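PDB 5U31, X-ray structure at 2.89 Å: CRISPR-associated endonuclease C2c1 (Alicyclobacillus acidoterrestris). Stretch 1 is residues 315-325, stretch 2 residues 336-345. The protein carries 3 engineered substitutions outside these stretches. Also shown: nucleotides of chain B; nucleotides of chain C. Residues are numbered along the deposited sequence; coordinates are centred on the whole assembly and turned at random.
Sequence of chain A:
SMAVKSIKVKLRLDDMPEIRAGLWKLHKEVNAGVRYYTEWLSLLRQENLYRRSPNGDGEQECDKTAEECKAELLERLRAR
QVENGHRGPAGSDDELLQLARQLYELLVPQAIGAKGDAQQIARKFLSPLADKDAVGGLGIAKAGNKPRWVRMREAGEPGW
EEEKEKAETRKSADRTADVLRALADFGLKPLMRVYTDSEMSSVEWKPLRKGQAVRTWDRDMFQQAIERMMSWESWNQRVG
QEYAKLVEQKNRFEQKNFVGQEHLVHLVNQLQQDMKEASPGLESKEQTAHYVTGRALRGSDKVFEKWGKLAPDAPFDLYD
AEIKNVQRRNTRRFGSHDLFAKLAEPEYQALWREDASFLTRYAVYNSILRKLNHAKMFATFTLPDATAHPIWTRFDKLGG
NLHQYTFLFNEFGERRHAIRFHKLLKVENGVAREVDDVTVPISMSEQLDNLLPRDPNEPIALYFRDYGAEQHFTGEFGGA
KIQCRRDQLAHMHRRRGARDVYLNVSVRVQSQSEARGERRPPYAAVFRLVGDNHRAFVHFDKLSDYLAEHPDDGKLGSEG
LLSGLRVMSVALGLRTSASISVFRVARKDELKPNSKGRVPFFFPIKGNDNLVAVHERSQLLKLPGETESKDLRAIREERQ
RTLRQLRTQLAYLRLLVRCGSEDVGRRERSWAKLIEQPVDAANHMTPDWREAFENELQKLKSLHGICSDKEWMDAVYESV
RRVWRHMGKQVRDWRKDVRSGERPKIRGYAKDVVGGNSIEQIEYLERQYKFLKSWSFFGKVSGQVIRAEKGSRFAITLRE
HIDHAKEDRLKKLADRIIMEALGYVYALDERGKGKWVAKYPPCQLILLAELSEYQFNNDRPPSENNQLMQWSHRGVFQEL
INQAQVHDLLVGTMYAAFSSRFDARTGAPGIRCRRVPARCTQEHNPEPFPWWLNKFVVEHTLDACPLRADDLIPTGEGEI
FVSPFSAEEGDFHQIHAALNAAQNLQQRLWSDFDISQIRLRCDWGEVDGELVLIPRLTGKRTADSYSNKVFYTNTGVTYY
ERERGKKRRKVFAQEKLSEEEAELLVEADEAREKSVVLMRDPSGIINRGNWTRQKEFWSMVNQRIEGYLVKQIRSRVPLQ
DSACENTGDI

Stretch 1 315-325: PFDLYDAEIKN
Stretch 2 336-345: SHDLFAKLAE

Stretch 1 is helical from about Phe-316 through Asn-325 and continues beyond, with Pro-315 extended before it (phi/psi -66/173). In stretch 2, Ser-336 (-94/125) precedes a helix that begins at His-337; Ser-336, chi1 t, caps it by accepting from Leu-339 N at its OG (3.0 Å). Glu-345 (-62/139) leaves the helical conformation. The helices run roughly antiparallel, their N-to-C directions 149° apart and their axes 9.8 Å apart at closest approach. The register is set by CA–CA distances of 6.4 Å for Tyr-319 to Ala-344, 6.5 Å for Asp-320 to Ala-341 and 7.2 Å for Ile-323 to Phe-340. The two shorter spacings suit Ala-344 and Ala-341, whose lone methyls take little room. The contact buries 390 Å² in all, with Ile-323 (78 Å²), His-337 (63 Å²) and Ala-344 (60 Å²) the most covered.

Phe-316 (chi1 t, chi2 170°) leaves its backbone sideways and reaches across, placing CZ 3.7 Å from Ala-341 CB and 3.5 Å from Ala-341 O. Tyr-319 (m, chi2 -42°) points toward stretch 2, its CB 3.8 Å from Ala-344 CB. Ile-323 (m, t), whose branched apolar side chain suits a buried place, extends CD1 to within 3.6 Å of Phe-340 CB; Phe-340 (m, chi2 -52°) starts toward stretch 1, but its end leads away.

Polar contacts join Asp-320 (t, chi2 -52°) to His-337 (t, chi2 -94°). His-337 NE2 donates to Asp-320 OD2 at 3.2 Å and weakly to Asp-320 OD1 at 3.5 Å, OD2 lying at the imidazole edge, near its plane, where the N–H projects. Lys-324 (m, t, t, m) forms a salt bridge from NZ to Asp-320 OD1 (3.5 Å), while its NZ also donates to OP1 of C112 (2.6 Å). On the other ring nitrogen, His-337 ND1 bonds Asp-338 OD1 (3.2 Å; Asp-338 chi1 m) and G110 O2' (2.8 Å). The imidazole thus links the helix pair to RNA.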

# COMPACT_ATOMS: atom_id res chain seq x y z
N PRO A 315 -27.15 -39.94 -3.23
CA PRO A 315 -25.81 -40.23 -3.75
C PRO A 315 -24.96 -38.98 -3.85
O PRO A 315 -25.42 -37.85 -3.67
CB PRO A 315 -26.08 -40.85 -5.12
CG PRO A 315 -27.44 -40.35 -5.50
CD PRO A 315 -28.20 -40.26 -4.21
N PHE A 316 -23.68 -39.20 -4.17
CA PHE A 316 -22.71 -38.11 -4.18
C PHE A 316 -22.98 -37.14 -5.33
O PHE A 316 -23.03 -35.92 -5.12
CB PHE A 316 -21.29 -38.69 -4.27
CG PHE A 316 -20.19 -37.71 -3.94
CD1 PHE A 316 -18.89 -38.17 -3.78
CD2 PHE A 316 -20.43 -36.36 -3.78
CE1 PHE A 316 -17.86 -37.29 -3.49
CE2 PHE A 316 -19.41 -35.48 -3.48
CZ PHE A 316 -18.12 -35.94 -3.33
N ASP A 317 -23.17 -37.66 -6.54
CA ASP A 317 -23.13 -36.82 -7.74
C ASP A 317 -24.13 -35.67 -7.68
O ASP A 317 -23.88 -34.61 -8.26
CB ASP A 317 -23.39 -37.65 -8.99
CG ASP A 317 -22.18 -38.47 -9.39
OD1 ASP A 317 -21.24 -38.59 -8.57
OD2 ASP A 317 -22.16 -38.98 -10.53
N LEU A 318 -25.26 -35.84 -6.99
CA LEU A 318 -26.20 -34.74 -6.86
C LEU A 318 -25.75 -33.73 -5.80
O LEU A 318 -26.11 -32.55 -5.89
CB LEU A 318 -27.60 -35.27 -6.54
CG LEU A 318 -28.25 -36.00 -7.72
CD1 LEU A 318 -29.68 -36.38 -7.40
CD2 LEU A 318 -28.18 -35.15 -8.99
N TYR A 319 -24.97 -34.17 -4.81
CA TYR A 319 -24.27 -33.22 -3.95
C TYR A 319 -23.13 -32.55 -4.71
O TYR A 319 -22.96 -31.33 -4.63
CB TYR A 319 -23.73 -33.93 -2.71
CG TYR A 319 -24.69 -34.03 -1.54
CD1 TYR A 319 -25.49 -32.95 -1.18
CD2 TYR A 319 -24.79 -35.20 -0.79
CE1 TYR A 319 -26.37 -33.04 -0.12
CE2 TYR A 319 -25.66 -35.29 0.27
CZ TYR A 319 -26.45 -34.21 0.61
OH TYR A 319 -27.32 -34.31 1.67
N ASP A 320 -22.35 -33.34 -5.46
CA ASP A 320 -21.18 -32.80 -6.15
C ASP A 320 -21.59 -31.86 -7.27
O ASP A 320 -21.06 -30.75 -7.38
CB ASP A 320 -20.32 -33.94 -6.68
CG ASP A 320 -18.94 -33.48 -7.13
OD1 ASP A 320 -18.85 -32.53 -7.93
OD2 ASP A 320 -17.93 -34.07 -6.68
N ALA A 321 -22.53 -32.28 -8.12
CA ALA A 321 -22.98 -31.42 -9.21
C ALA A 321 -23.68 -30.17 -8.69
O ALA A 321 -23.84 -29.20 -9.44
CB ALA A 321 -23.91 -32.18 -10.15
N GLU A 322 -24.10 -30.18 -7.43
CA GLU A 322 -24.58 -28.96 -6.79
C GLU A 322 -23.43 -28.06 -6.35
O GLU A 322 -23.65 -26.87 -6.11
CB GLU A 322 -25.47 -29.32 -5.60
CG GLU A 322 -26.53 -28.29 -5.28
CD GLU A 322 -27.69 -28.30 -6.26
OE1 GLU A 322 -27.61 -29.00 -7.30
OE2 GLU A 322 -28.70 -27.61 -6.00
N ILE A 323 -22.22 -28.61 -6.23
CA ILE A 323 -21.04 -27.78 -6.01
C ILE A 323 -20.55 -27.20 -7.33
O ILE A 323 -20.19 -26.02 -7.40
CB ILE A 323 -19.93 -28.60 -5.33
CG1 ILE A 323 -20.47 -29.31 -4.09
CG2 ILE A 323 -18.75 -27.70 -4.98
CD1 ILE A 323 -19.58 -30.44 -3.62
N LYS A 324 -20.53 -28.01 -8.39
CA LYS A 324 -20.06 -27.54 -9.68
C LYS A 324 -20.90 -26.38 -10.19
O LYS A 324 -20.38 -25.49 -10.88
CB LYS A 324 -20.08 -28.69 -10.70
CG LYS A 324 -19.21 -29.88 -10.33
CD LYS A 324 -19.37 -30.99 -11.37
CE LYS A 324 -18.53 -32.21 -11.02
NZ LYS A 324 -17.10 -31.86 -10.85
N ASN A 325 -22.19 -26.35 -9.87
CA ASN A 325 -23.05 -25.27 -10.34
C ASN A 325 -22.74 -23.96 -9.64
O ASN A 325 -22.84 -22.89 -10.25
CB ASN A 325 -24.52 -25.64 -10.16
CG ASN A 325 -24.93 -26.83 -11.00
OD1 ASN A 325 -24.30 -27.15 -12.00
ND2 ASN A 325 -26.00 -27.50 -10.58
N SER A 336 -12.69 -24.40 -2.31
CA SER A 336 -12.08 -25.70 -2.58
C SER A 336 -13.15 -26.73 -2.93
O SER A 336 -14.10 -26.92 -2.17
CB SER A 336 -11.27 -26.15 -1.36
OG SER A 336 -11.00 -27.54 -1.41
N HIS A 337 -12.98 -27.38 -4.08
CA HIS A 337 -13.87 -28.49 -4.43
C HIS A 337 -13.73 -29.63 -3.43
O HIS A 337 -14.73 -30.17 -2.94
CB HIS A 337 -13.57 -28.98 -5.85
CG HIS A 337 -14.25 -30.27 -6.21
ND1 HIS A 337 -13.64 -31.50 -6.06
CD2 HIS A 337 -15.48 -30.52 -6.72
CE1 HIS A 337 -14.47 -32.45 -6.46
NE2 HIS A 337 -15.59 -31.88 -6.87
N ASP A 338 -12.49 -30.00 -3.09
CA ASP A 338 -12.26 -31.15 -2.23
C ASP A 338 -12.85 -30.94 -0.84
O ASP A 338 -13.29 -31.91 -0.21
CB ASP A 338 -10.77 -31.45 -2.15
CG ASP A 338 -10.17 -31.76 -3.50
OD1 ASP A 338 -10.84 -31.47 -4.52
OD2 ASP A 338 -9.05 -32.32 -3.55
N LEU A 339 -12.86 -29.70 -0.35
CA LEU A 339 -13.47 -29.43 0.94
C LEU A 339 -14.97 -29.69 0.90
O LEU A 339 -15.54 -30.30 1.81
CB LEU A 339 -13.18 -28.00 1.37
CG LEU A 339 -12.81 -27.76 2.84
CD1 LEU A 339 -13.20 -26.35 3.26
CD2 LEU A 339 -13.44 -28.81 3.75
N PHE A 340 -15.63 -29.22 -0.16
CA PHE A 340 -17.06 -29.47 -0.29
C PHE A 340 -17.35 -30.92 -0.64
O PHE A 340 -18.40 -31.45 -0.26
CB PHE A 340 -17.64 -28.53 -1.34
CG PHE A 340 -17.59 -27.08 -0.95
CD1 PHE A 340 -18.08 -26.66 0.27
CD2 PHE A 340 -17.04 -26.14 -1.80
CE1 PHE A 340 -18.04 -25.33 0.64
CE2 PHE A 340 -16.99 -24.81 -1.45
CZ PHE A 340 -17.49 -24.40 -0.23
N ALA A 341 -16.43 -31.59 -1.33
CA ALA A 341 -16.60 -33.01 -1.61
C ALA A 341 -16.58 -33.82 -0.32
O ALA A 341 -17.37 -34.76 -0.16
CB ALA A 341 -15.51 -33.50 -2.56
N LYS A 342 -15.70 -33.47 0.61
CA LYS A 342 -15.63 -34.18 1.88
C LYS A 342 -16.71 -33.70 2.86
O LYS A 342 -17.11 -34.46 3.75
CB LYS A 342 -14.24 -34.02 2.50
CG LYS A 342 -13.95 -35.01 3.63
CD LYS A 342 -13.34 -36.32 3.13
CE LYS A 342 -11.88 -36.14 2.74
NZ LYS A 342 -11.21 -37.45 2.49
N LEU A 343 -17.19 -32.46 2.70
CA LEU A 343 -18.31 -31.99 3.52
C LEU A 343 -19.64 -32.59 3.08
O LEU A 343 -20.61 -32.52 3.83
CB LEU A 343 -18.40 -30.47 3.48
CG LEU A 343 -17.36 -29.66 4.26
CD1 LEU A 343 -17.56 -28.18 4.02
CD2 LEU A 343 -17.41 -29.97 5.75
N ALA A 344 -19.70 -33.16 1.88
CA ALA A 344 -20.91 -33.85 1.44
C ALA A 344 -20.99 -35.26 1.99
O ALA A 344 -22.09 -35.84 2.02
CB ALA A 344 -20.98 -33.87 -0.09
N GLU A 345 -19.87 -35.83 2.42
CA GLU A 345 -19.88 -37.16 3.00
C GLU A 345 -20.75 -37.17 4.25
O GLU A 345 -20.70 -36.22 5.05
CB GLU A 345 -18.46 -37.62 3.33
CG GLU A 345 -17.52 -37.62 2.13
CD GLU A 345 -16.14 -38.15 2.47
OE1 GLU A 345 -15.34 -38.39 1.55
OE2 GLU A 345 -15.86 -38.32 3.68
P G B 110 -6.43 -36.33 -9.60
OP1 G B 110 -6.97 -37.67 -9.93
OP2 G B 110 -5.69 -35.55 -10.62
O5' G B 110 -7.63 -35.41 -9.09
C5' G B 110 -8.31 -35.72 -7.88
C4' G B 110 -9.06 -34.53 -7.33
O4' G B 110 -8.14 -33.49 -6.92
C3' G B 110 -9.99 -33.83 -8.30
O3' G B 110 -11.21 -34.51 -8.49
C2' G B 110 -10.15 -32.45 -7.66
O2' G B 110 -11.07 -32.50 -6.57
C1' G B 110 -8.75 -32.22 -7.10
N9 G B 110 -7.93 -31.41 -8.02
C8 G B 110 -6.96 -31.81 -8.91
N7 G B 110 -6.44 -30.81 -9.58
C5 G B 110 -7.10 -29.69 -9.10
C6 G B 110 -6.97 -28.32 -9.45
O6 G B 110 -6.21 -27.81 -10.28
N1 G B 110 -7.85 -27.53 -8.71
C2 G B 110 -8.74 -27.99 -7.77
N2 G B 110 -9.50 -27.08 -7.16
N3 G B 110 -8.87 -29.26 -7.44
C4 G B 110 -8.03 -30.05 -8.14
P DT C 4 -8.19 -19.96 -4.45
OP1 DT C 4 -8.40 -18.94 -3.39
OP2 DT C 4 -7.00 -19.87 -5.32
O5' DT C 4 -8.22 -21.42 -3.80
C5' DT C 4 -9.35 -21.82 -3.02
C4' DT C 4 -9.22 -23.27 -2.59
O4' DT C 4 -9.28 -24.13 -3.75
C3' DT C 4 -7.91 -23.62 -1.91
O3' DT C 4 -7.98 -23.33 -0.52
C2' DT C 4 -7.82 -25.12 -2.16
C1' DT C 4 -8.45 -25.26 -3.55
N1 DT C 4 -7.44 -25.32 -4.66
C2 DT C 4 -6.82 -26.52 -4.92
O2 DT C 4 -7.05 -27.54 -4.30
N3 DT C 4 -5.91 -26.47 -5.95
C4 DT C 4 -5.57 -25.38 -6.72
O4 DT C 4 -4.74 -25.45 -7.62
C5 DT C 4 -6.26 -24.16 -6.39
C7 DT C 4 -5.97 -22.90 -7.16
C6 DT C 4 -7.15 -24.19 -5.39
P C B 112 -15.46 -29.90 -12.90
OP1 C B 112 -16.67 -30.73 -13.16
OP2 C B 112 -14.29 -30.01 -13.81
O5' C B 112 -15.91 -28.37 -12.82
C5' C B 112 -16.82 -27.81 -13.77
C4' C B 112 -16.85 -26.30 -13.69
O4' C B 112 -15.52 -25.82 -13.37
C3' C B 112 -17.26 -25.59 -14.98
O3' C B 112 -17.91 -24.36 -14.67
C2' C B 112 -15.93 -25.29 -15.64
O2' C B 112 -15.97 -24.19 -16.52
C1' C B 112 -15.04 -25.00 -14.42
N1 C B 112 -13.63 -25.34 -14.63
C2 C B 112 -12.75 -24.35 -15.04
O2 C B 112 -13.18 -23.20 -15.21
N3 C B 112 -11.45 -24.67 -15.25
C4 C B 112 -11.04 -25.92 -15.06
N4 C B 112 -9.75 -26.19 -15.27
C5 C B 112 -11.92 -26.96 -14.64
C6 C B 112 -13.20 -26.63 -14.44